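Local structure of nicotinate-nucleotide pyrophosphorylase (Francisella tularensis subsp. tularensis, 3TQV) at residues Q10-V14 against K153-R157; K13-V19 against Q61-N65; L130-T136 against I256-K261. The protein probably catalyses the conversion of quinolinate and 5-phosphoribosyl 1-diphosphate to nicotinate mononucleotide, carbon dioxide and diphosphate, a step of NAD biosynthesis. All blocks are in the same frame, centred on the assembly; numbering follows the deposited sequence.

Interaction 1 of 3, residues Q10-V14 against K153-R157; sequences QINKV and KYAVR
The 10-14 segment is an irregular loop that lies along one side of helix 149-159, at residues 153-157. Ile11 is the centre of an inverse gamma turn (phi/psi -82/88). Ile11 CA is 5.1 Å from Tyr154 CA, the nearest CA pair across the segments. Tyr154, Arg157 and Ile11 bury most of the surface. The Tyr154 side chain has chi1 t, and its ring runs beside the loop. Ile11 O lies 3.3 Å from Tyr154 CD1 and Asn12 O lies 3.4 Å from Tyr154 CE1, both at the ring edge. Ile11 O also accepts a CA-H...O contact from Tyr154 CA at 3.5 Å. Tyr154 CB makes the apolar contacts, to Val14 CG2 at 3.6 Å and Ile11 CG2 at 3.9 Å. Tyr154 OH bonds to Asp83. Ile11 points its CB toward the helix with chi1 m, which brings Ile11 CG1 to 3.4 Å from Lys153 CB. One turn further on, Arg157 (chi1 to chi3 all m) folds its chain back against the loop. Arg157 CD is 3.4 Å from Gln10 OE1, and Arg157 NE gives a weak hydrogen bond to Asn12 OD1 at 3.4 Å. Arg157 NH1 bonds to Gly161 O, and Gln10 is held by Thr8 and Asn163. The end of Lys153 leads away to Asp140, beside Arg142 and Arg165, two predicted substrate-binding residues. The N-terminal loop thus packs against a helix that borders the probable active site. Apolar packing, one CA-H...O contact and carbonyls at the Tyr154 ring edge do most of the joining, and the single direct hydrogen bond is weak.

Interaction 2 of 3, residues K13-V19 against Q61-N65; sequences KVPNDIV and QDFAN
Residues 13-15 are extended, and Pro15 is the N-cap of helix 16-31. The first turn of that helix and the loop before it meet helix 61-71 of the N-terminal domain. Val19 CA and Phe63 CA are 6.0 Å apart. Val19, chi1 t, points toward helix 61-71. Phe63 chi1 m carries the ring toward Val19, and chi2 -91° sets its plane. Val19 CG2 sits over the ring face in a CH-pi contact, 4.0 Å from the Phe63 centroid and 3.8 Å from Phe63 CZ. Val14, also chi1 t, adds CG1 at 4.4 Å from Phe63 CZ. Phe63 stacks on Phe113 of helix 100-130. Lys13 (chi1 t, chi4 p) makes a long salt bridge from NZ to Asp62 OD2, 3.9 Å. A water links Val14 O (2.5 Å) to Lys13 NZ (3.3 Å) and Asp62 OD2 (2.9 Å), the last two bonds weak. The contact is therefore a small apolar patch of Val14, Val19 and Phe63, bordered by a long ion pair and a water bridge.

Interaction 3 of 3, residues L130-T136 against I256-K261; sequences LISQYKT and IVAIAK
The 130-136 segment links the end of helix 100-130 to strand 137-139. It contains a type I beta turn from Ile131 to Tyr134, closed by Tyr134 N to Ile131 O at 3.2 Å. It packs on the short helix 256-260. CA atoms pair at Ile131 with Val257 (6.2 Å) and at Thr136 with Ala260 (6.0 Å). Apolar contacts dominate. Ile131 (chi1 p, chi2 t) places CG2 3.5 Å from Ile256 CD1 and 4.0 Å from Ala260 CB. Leu130 CD1 meets Ile256 CG2 at 4.2 Å, and Leu130 CB meets Val257 CG2 at 4.3 Å. The Tyr134 ring (chi1 m) forms the aromatic part. Ala260 C and Lys261 N lie over one of its faces, Tyr134 CD2 is 3.8 Å from Ala260 CB, and Tyr134 OH is 3.4 Å from Val257 CG1. Polar atoms matter little: Thr136 OG1 is 3.5 Å from Ala260 O but bonds to Val264 O. Ile267 of strand 266-268 also touches Thr136, Ile256 and Ala260. Ile256 is about 5 Å, side chain to side chain, from the predicted substrate-binding Val269. This is loop-on-helix packing at the entry to strand 137-139, an outermost strand of the parallel sheet in the alpha/beta-barrel domain of the NadC family.

Interactions 1 and 2 start from the same N-terminal stretch and share Lys13 and Val14; their centres are 11 Å apart. Residues 10-14 reach helix 149-159 of the barrel domain, while residues 13-19 lead into helix 16-31 and meet helix 61-71 of the N-terminal domain. The N-terminal stretch therefore touches both domains. Interaction 3 lies within the barrel domain, about 22 Å from interaction 1 and 32 Å from interaction 2, centre to centre. Interactions 2 and 3 flank the chain's centre. Along the sequence, interaction 2 closes before interaction 3 opens, while interactions 1 and 3 cross. Helix 100-130 joins the regions: its Phe113 stacks on Phe63, its Thr120 touches helix 149-159, and it leads into interaction 3.

Interaction 1 of 3, residues Q10-V14 against K153-R157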
loop_
_atom_site.group_PDB
_atom_site.type_symbol
_atom_site.label_atom_id
_atom_site.label_comp_id
_atom_site.label_asym_id
_atom_site.label_seq_id
_atom_site.Cartn_x
_atom_site.Cartn_y
_atom_site.Cartn_z
ATOM N N GLN B 10 19.701 5.832 -8.716
ATOM C CA GLN B 10 19.191 5.547 -7.377
ATOM C C GLN B 10 18.368 6.701 -6.779
ATOM O O GLN B 10 18.807 7.850 -6.757
ATOM C CB GLN B 10 20.329 5.156 -6.432
ATOM C CG GLN B 10 21.228 4.047 -6.954
ATOM C CD GLN B 10 20.491 2.765 -7.266
ATOM O OE1 GLN B 10 19.904 2.140 -6.388
ATOM N NE2 GLN B 10 20.524 2.359 -8.532
ATOM N N ILE B 11 17.175 6.377 -6.280
ATOM C CA ILE B 11 16.272 7.376 -5.720
ATOM C C ILE B 11 16.625 7.736 -4.289
ATOM O O ILE B 11 16.097 7.151 -3.341
ATOM C CB ILE B 11 14.816 6.899 -5.734
ATOM C CG1 ILE B 11 14.474 6.274 -7.096
ATOM C CG2 ILE B 11 13.883 8.050 -5.366
ATOM C CD1 ILE B 11 14.931 7.081 -8.302
ATOM N N ASN B 12 17.503 8.718 -4.142
ATOM C CA ASN B 12 17.951 9.147 -2.827
ATOM C C ASN B 12 17.196 10.367 -2.295
ATOM O O ASN B 12 17.525 10.914 -1.253
ATOM C CB ASN B 12 19.469 9.347 -2.826
ATOM C CG ASN B 12 20.221 8.025 -2.796
ATOM O OD1 ASN B 12 19.882 7.130 -2.024
ATOM N ND2 ASN B 12 21.237 7.890 -3.647
ATOM N N LYS B 13 16.167 10.764 -3.029
ATOM C CA LYS B 13 15.215 11.761 -2.571
ATOM C C LYS B 13 14.021 11.736 -3.514
ATOM O O LYS B 13 14.183 11.529 -4.706
ATOM C CB LYS B 13 15.834 13.157 -2.553
ATOM C CG LYS B 13 14.864 14.230 -2.061
ATOM C CD LYS B 13 15.090 15.576 -2.739
ATOM C CE LYS B 13 14.095 16.623 -2.248
ATOM N NZ LYS B 13 14.116 16.753 -0.765
ATOM N N VAL B 14 12.825 11.934 -2.977
ATOM C CA VAL B 14 11.621 12.018 -3.794
ATOM C C VAL B 14 11.422 13.455 -4.233
ATOM O O VAL B 14 11.520 14.369 -3.419
ATOM C CB VAL B 14 10.374 11.558 -3.012
ATOM C CG1 VAL B 14 9.105 11.653 -3.886
ATOM C CG2 VAL B 14 10.583 10.148 -2.480
ATOM N N LYS B 153 10.640 3.481 -4.147
ATOM C CA LYS B 153 12.030 3.327 -4.554
ATOM C C LYS B 153 12.914 3.983 -3.487
ATOM O O LYS B 153 13.952 3.452 -3.087
ATOM C CB LYS B 153 12.253 3.997 -5.911
ATOM C CG LYS B 153 11.492 3.366 -7.079
ATOM C CD LYS B 153 12.132 2.059 -7.497
ATOM C CE LYS B 153 11.479 1.449 -8.716
ATOM N NZ LYS B 153 12.032 0.084 -9.010
ATOM N N TYR B 154 12.473 5.141 -3.020
ATOM C CA TYR B 154 13.164 5.844 -1.954
ATOM C C TYR B 154 13.170 5.014 -0.652
ATOM O O TYR B 154 14.216 4.831 -0.025
ATOM C CB TYR B 154 12.543 7.237 -1.743
ATOM C CG TYR B 154 13.178 8.023 -0.636
ATOM C CD1 TYR B 154 14.477 8.493 -0.751
ATOM C CD2 TYR B 154 12.485 8.287 0.544
ATOM C CE1 TYR B 154 15.070 9.198 0.268
ATOM C CE2 TYR B 154 13.070 9.003 1.576
ATOM C CZ TYR B 154 14.367 9.453 1.431
ATOM O OH TYR B 154 14.968 10.167 2.453
ATOM N N ALA B 155 12.012 4.503 -0.250
ATOM C CA ALA B 155 11.948 3.689 0.958
ATOM C C ALA B 155 12.908 2.522 0.852
ATOM O O ALA B 155 13.617 2.196 1.794
ATOM C CB ALA B 155 10.534 3.183 1.194
ATOM N N VAL B 156 12.930 1.885 -0.304
ATOM C CA VAL B 156 13.751 0.702 -0.462
ATOM C C VAL B 156 15.226 1.071 -0.305
ATOM O O VAL B 156 15.976 0.386 0.390
ATOM C CB VAL B 156 13.475 -0.016 -1.800
ATOM C CG1 VAL B 156 14.529 -1.055 -2.064
ATOM C CG2 VAL B 156 12.084 -0.662 -1.781
ATOM N N ARG B 157 15.640 2.165 -0.938
ATOM C CA ARG B 157 16.980 2.683 -0.724
ATOM C C ARG B 157 17.193 2.970 0.760
ATOM O O ARG B 157 18.204 2.561 1.327
ATOM C CB ARG B 157 17.224 3.930 -1.569
ATOM C CG ARG B 157 17.503 3.635 -3.042
ATOM C CD ARG B 157 18.876 3.014 -3.236
ATOM N NE ARG B 157 19.872 3.815 -2.546
ATOM C CZ ARG B 157 20.725 3.342 -1.645
ATOM N NH1 ARG B 157 20.729 2.047 -1.340
ATOM N NH2 ARG B 157 21.584 4.169 -1.061
#

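Interaction 2 of 3, residues K13-V19 against Q61-N65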
loop_
_atom_site.group_PDB
_atom_site.type_symbol
_atom_site.label_atom_id
_atom_site.label_comp_id
_atom_site.label_asym_id
_atom_site.label_seq_id
_atom_site.Cartn_x
_atom_site.Cartn_y
_atom_site.Cartn_z
ATOM N N LYS B 13 16.167 10.764 -3.029
ATOM C CA LYS B 13 15.215 11.761 -2.571
ATOM C C LYS B 13 14.021 11.736 -3.514
ATOM O O LYS B 13 14.183 11.529 -4.706
ATOM C CB LYS B 13 15.834 13.157 -2.553
ATOM C CG LYS B 13 14.864 14.230 -2.061
ATOM C CD LYS B 13 15.090 15.576 -2.739
ATOM C CE LYS B 13 14.095 16.623 -2.248
ATOM N NZ LYS B 13 14.116 16.753 -0.765
ATOM N N VAL B 14 12.825 11.934 -2.977
ATOM C CA VAL B 14 11.621 12.018 -3.794
ATOM C C VAL B 14 11.422 13.455 -4.233
ATOM O O VAL B 14 11.520 14.369 -3.419
ATOM C CB VAL B 14 10.374 11.558 -3.012
ATOM C CG1 VAL B 14 9.105 11.653 -3.886
ATOM C CG2 VAL B 14 10.583 10.148 -2.480
ATOM N N PRO B 15 11.139 13.666 -5.527
ATOM C CA PRO B 15 11.059 15.061 -5.979
ATOM C C PRO B 15 9.958 15.805 -5.235
ATOM O O PRO B 15 8.900 15.233 -4.944
ATOM C CB PRO B 15 10.734 14.933 -7.476
ATOM C CG PRO B 15 11.189 13.539 -7.845
ATOM C CD PRO B 15 10.902 12.711 -6.625
ATOM N N ASN B 16 10.216 17.070 -4.933
ATOM C CA ASN B 16 9.295 17.878 -4.158
ATOM C C ASN B 16 7.892 17.927 -4.731
ATOM O O ASN B 16 6.922 17.774 -3.994
ATOM C CB ASN B 16 9.840 19.295 -3.993
ATOM C CG ASN B 16 11.175 19.325 -3.276
ATOM O OD1 ASN B 16 11.496 18.442 -2.475
ATOM N ND2 ASN B 16 11.964 20.348 -3.560
ATOM N N ASP B 17 7.779 18.146 -6.038
ATOM C CA ASP B 17 6.466 18.244 -6.666
ATOM C C ASP B 17 5.624 16.984 -6.453
ATOM O O ASP B 17 4.406 17.070 -6.326
ATOM C CB ASP B 17 6.556 18.643 -8.153
ATOM C CG ASP B 17 7.438 17.707 -8.983
ATOM O OD1 ASP B 17 7.938 16.701 -8.445
ATOM O OD2 ASP B 17 7.627 17.981 -10.194
ATOM N N ILE B 18 6.280 15.825 -6.397
ATOM C CA ILE B 18 5.605 14.562 -6.111
ATOM C C ILE B 18 5.237 14.429 -4.620
ATOM O O ILE B 18 4.192 13.892 -4.271
ATOM C CB ILE B 18 6.473 13.360 -6.528
ATOM C CG1 ILE B 18 6.684 13.337 -8.036
ATOM C CG2 ILE B 18 5.837 12.049 -6.082
ATOM C CD1 ILE B 18 5.459 12.904 -8.813
ATOM N N VAL B 19 6.097 14.906 -3.732
ATOM C CA VAL B 19 5.763 14.904 -2.315
ATOM C C VAL B 19 4.570 15.827 -2.084
ATOM O O VAL B 19 3.616 15.474 -1.386
ATOM C CB VAL B 19 6.959 15.340 -1.444
ATOM C CG1 VAL B 19 6.497 15.752 -0.064
ATOM C CG2 VAL B 19 7.991 14.219 -1.362
ATOM N N GLN B 61 10.070 11.614 6.563
ATOM C CA GLN B 61 10.364 13.004 6.938
ATOM C C GLN B 61 9.777 14.043 5.981
ATOM O O GLN B 61 8.958 14.871 6.391
ATOM C CB GLN B 61 11.870 13.227 7.067
ATOM C CG GLN B 61 12.410 12.924 8.463
ATOM C CD GLN B 61 13.888 13.262 8.615
ATOM O OE1 GLN B 61 14.264 14.070 9.462
ATOM N NE2 GLN B 61 14.725 12.634 7.805
ATOM N N ASP B 62 10.197 13.987 4.716
ATOM C CA ASP B 62 9.727 14.920 3.683
ATOM C C ASP B 62 8.213 15.080 3.594
ATOM O O ASP B 62 7.715 16.195 3.463
ATOM C CB ASP B 62 10.240 14.518 2.300
ATOM C CG ASP B 62 11.718 14.675 2.170
ATOM O OD1 ASP B 62 12.290 15.453 2.957
ATOM O OD2 ASP B 62 12.307 14.025 1.282
ATOM N N PHE B 63 7.487 13.968 3.625
ATOM C CA PHE B 63 6.025 14.026 3.592
ATOM C C PHE B 63 5.441 14.687 4.837
ATOM O O PHE B 63 4.696 15.662 4.744
ATOM C CB PHE B 63 5.422 12.625 3.382
ATOM C CG PHE B 63 5.776 12.012 2.053
ATOM C CD1 PHE B 63 4.961 12.203 0.953
ATOM C CD2 PHE B 63 6.938 11.269 1.900
ATOM C CE1 PHE B 63 5.279 11.661 -0.277
ATOM C CE2 PHE B 63 7.259 10.714 0.672
ATOM C CZ PHE B 63 6.421 10.914 -0.421
ATOM N N ALA B 64 5.777 14.149 6.000
ATOM C CA ALA B 64 5.341 14.734 7.262
ATOM C C ALA B 64 5.588 16.234 7.240
ATOM O O ALA B 64 4.683 17.020 7.488
ATOM C CB ALA B 64 6.078 14.106 8.400
ATOM N N ASN B 65 6.821 16.623 6.927
ATOM C CA ASN B 65 7.169 18.025 6.764
ATOM C C ASN B 65 6.200 18.748 5.832
ATOM O O ASN B 65 5.796 19.887 6.094
ATOM C CB ASN B 65 8.594 18.161 6.217
ATOM C CG ASN B 65 9.673 17.881 7.270
ATOM O OD1 ASN B 65 9.394 17.794 8.466
ATOM N ND2 ASN B 65 10.916 17.750 6.817
HETATM O O HOH W 1 11.197 15.294 -1.077
#

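Interaction 3 of 3, residues L130-T136 against I256-K261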
loop_
_atom_site.group_PDB
_atom_site.type_symbol
_atom_site.label_atom_id
_atom_site.label_comp_id
_atom_site.label_asym_id
_atom_site.label_seq_id
_atom_site.Cartn_x
_atom_site.Cartn_y
_atom_site.Cartn_z
ATOM N N LEU B 130 19.450 -10.161 6.393
ATOM C CA LEU B 130 19.464 -11.610 6.173
ATOM C C LEU B 130 20.606 -12.046 5.263
ATOM O O LEU B 130 21.072 -13.182 5.352
ATOM C CB LEU B 130 18.123 -12.122 5.631
ATOM C CG LEU B 130 17.018 -12.273 6.685
ATOM C CD1 LEU B 130 15.728 -12.835 6.079
ATOM C CD2 LEU B 130 17.493 -13.144 7.848
ATOM N N ILE B 131 21.053 -11.146 4.393
ATOM C CA ILE B 131 22.023 -11.513 3.370
ATOM C C ILE B 131 23.288 -10.686 3.484
ATOM O O ILE B 131 24.018 -10.526 2.504
ATOM C CB ILE B 131 21.455 -11.368 1.932
ATOM C CG1 ILE B 131 21.374 -9.900 1.507
ATOM C CG2 ILE B 131 20.085 -12.068 1.790
ATOM C CD1 ILE B 131 21.096 -9.732 0.015
ATOM N N SER B 132 23.539 -10.176 4.691
ATOM C CA SER B 132 24.648 -9.262 4.933
ATOM C C SER B 132 26.008 -9.957 4.861
ATOM O O SER B 132 27.032 -9.321 4.607
ATOM C CB SER B 132 24.466 -8.552 6.278
ATOM O OG SER B 132 24.264 -9.472 7.338
ATOM N N GLN B 133 26.002 -11.268 5.076
ATOM C CA GLN B 133 27.215 -12.072 5.009
ATOM C C GLN B 133 27.636 -12.437 3.575
ATOM O O GLN B 133 28.765 -12.864 3.340
ATOM C CB GLN B 133 27.032 -13.345 5.834
ATOM C CG GLN B 133 27.066 -13.112 7.325
ATOM C CD GLN B 133 26.409 -14.235 8.114
ATOM O OE1 GLN B 133 25.583 -14.983 7.586
ATOM N NE2 GLN B 133 26.770 -14.350 9.385
ATOM N N TYR B 134 26.728 -12.283 2.619
ATOM C CA TYR B 134 27.016 -12.687 1.243
ATOM C C TYR B 134 27.284 -11.439 0.418
ATOM O O TYR B 134 27.081 -10.336 0.900
ATOM C CB TYR B 134 25.860 -13.527 0.688
ATOM C CG TYR B 134 25.300 -14.483 1.733
ATOM C CD1 TYR B 134 25.901 -15.730 1.986
ATOM C CD2 TYR B 134 24.199 -14.125 2.504
ATOM C CE1 TYR B 134 25.399 -16.601 2.972
ATOM C CE2 TYR B 134 23.685 -14.987 3.479
ATOM C CZ TYR B 134 24.280 -16.222 3.711
ATOM O OH TYR B 134 23.744 -17.052 4.688
ATOM N N LYS B 135 27.771 -11.596 -0.802
ATOM C CA LYS B 135 28.062 -10.437 -1.643
ATOM C C LYS B 135 26.843 -9.932 -2.421
ATOM O O LYS B 135 26.842 -8.818 -2.943
ATOM C CB LYS B 135 29.206 -10.748 -2.602
ATOM C CG LYS B 135 29.764 -9.529 -3.282
ATOM C CD LYS B 135 30.809 -9.929 -4.279
ATOM C CE LYS B 135 31.289 -8.747 -5.100
ATOM N NZ LYS B 135 32.439 -8.017 -4.450
ATOM N N THR B 136 25.808 -10.753 -2.472
ATOM C CA THR B 136 24.569 -10.427 -3.155
ATOM C C THR B 136 23.932 -9.103 -2.706
ATOM O O THR B 136 24.010 -8.742 -1.534
ATOM C CB THR B 136 23.570 -11.555 -2.932
ATOM O OG1 THR B 136 24.248 -12.808 -3.090
ATOM C CG2 THR B 136 22.426 -11.466 -3.926
ATOM N N ILE B 256 15.376 -16.293 0.450
ATOM C CA ILE B 256 16.457 -15.407 0.022
ATOM C C ILE B 256 17.869 -15.898 0.392
ATOM O O ILE B 256 18.793 -15.793 -0.415
ATOM C CB ILE B 256 16.226 -13.975 0.537
ATOM C CG1 ILE B 256 17.241 -13.004 -0.085
ATOM C CG2 ILE B 256 16.254 -13.967 2.052
ATOM C CD1 ILE B 256 16.993 -11.508 0.198
ATOM N N VAL B 257 18.023 -16.457 1.590
ATOM C CA VAL B 257 19.322 -16.926 2.077
ATOM C C VAL B 257 19.913 -18.083 1.267
ATOM O O VAL B 257 21.114 -18.100 0.962
ATOM C CB VAL B 257 19.237 -17.372 3.549
ATOM C CG1 VAL B 257 20.538 -18.060 3.985
ATOM C CG2 VAL B 257 18.902 -16.189 4.442
ATOM N N ALA B 258 19.067 -19.058 0.946
ATOM C CA ALA B 258 19.473 -20.173 0.103
ATOM C C ALA B 258 19.996 -19.672 -1.244
ATOM O O ALA B 258 21.031 -20.137 -1.738
ATOM C CB ALA B 258 18.312 -21.116 -0.106
ATOM N N ILE B 259 19.269 -18.731 -1.838
ATOM C CA ILE B 259 19.661 -18.140 -3.108
ATOM C C ILE B 259 20.914 -17.293 -2.976
ATOM O O ILE B 259 21.793 -17.313 -3.842
ATOM C CB ILE B 259 18.537 -17.276 -3.674
ATOM C CG1 ILE B 259 17.364 -18.176 -4.081
ATOM C CG2 ILE B 259 19.036 -16.456 -4.855
ATOM C CD1 ILE B 259 16.004 -17.556 -3.865
ATOM N N ALA B 260 21.002 -16.539 -1.889
ATOM C CA ALA B 260 22.157 -15.673 -1.688
ATOM C C ALA B 260 23.445 -16.487 -1.493
ATOM O O ALA B 260 24.541 -16.005 -1.766
ATOM C CB ALA B 260 21.917 -14.747 -0.511
ATOM N N LYS B 261 23.300 -17.719 -1.014
ATOM C CA LYS B 261 24.450 -18.600 -0.796
ATOM C C LYS B 261 25.126 -19.000 -2.118
ATOM O O LYS B 261 26.217 -19.574 -2.124
ATOM C CB LYS B 261 24.041 -19.852 -0.002
ATOM C CG LYS B 261 23.733 -19.580 1.451
ATOM C CD LYS B 261 23.264 -20.838 2.210
ATOM C CE LYS B 261 23.114 -20.554 3.707
ATOM N NZ LYS B 261 22.596 -21.706 4.469
#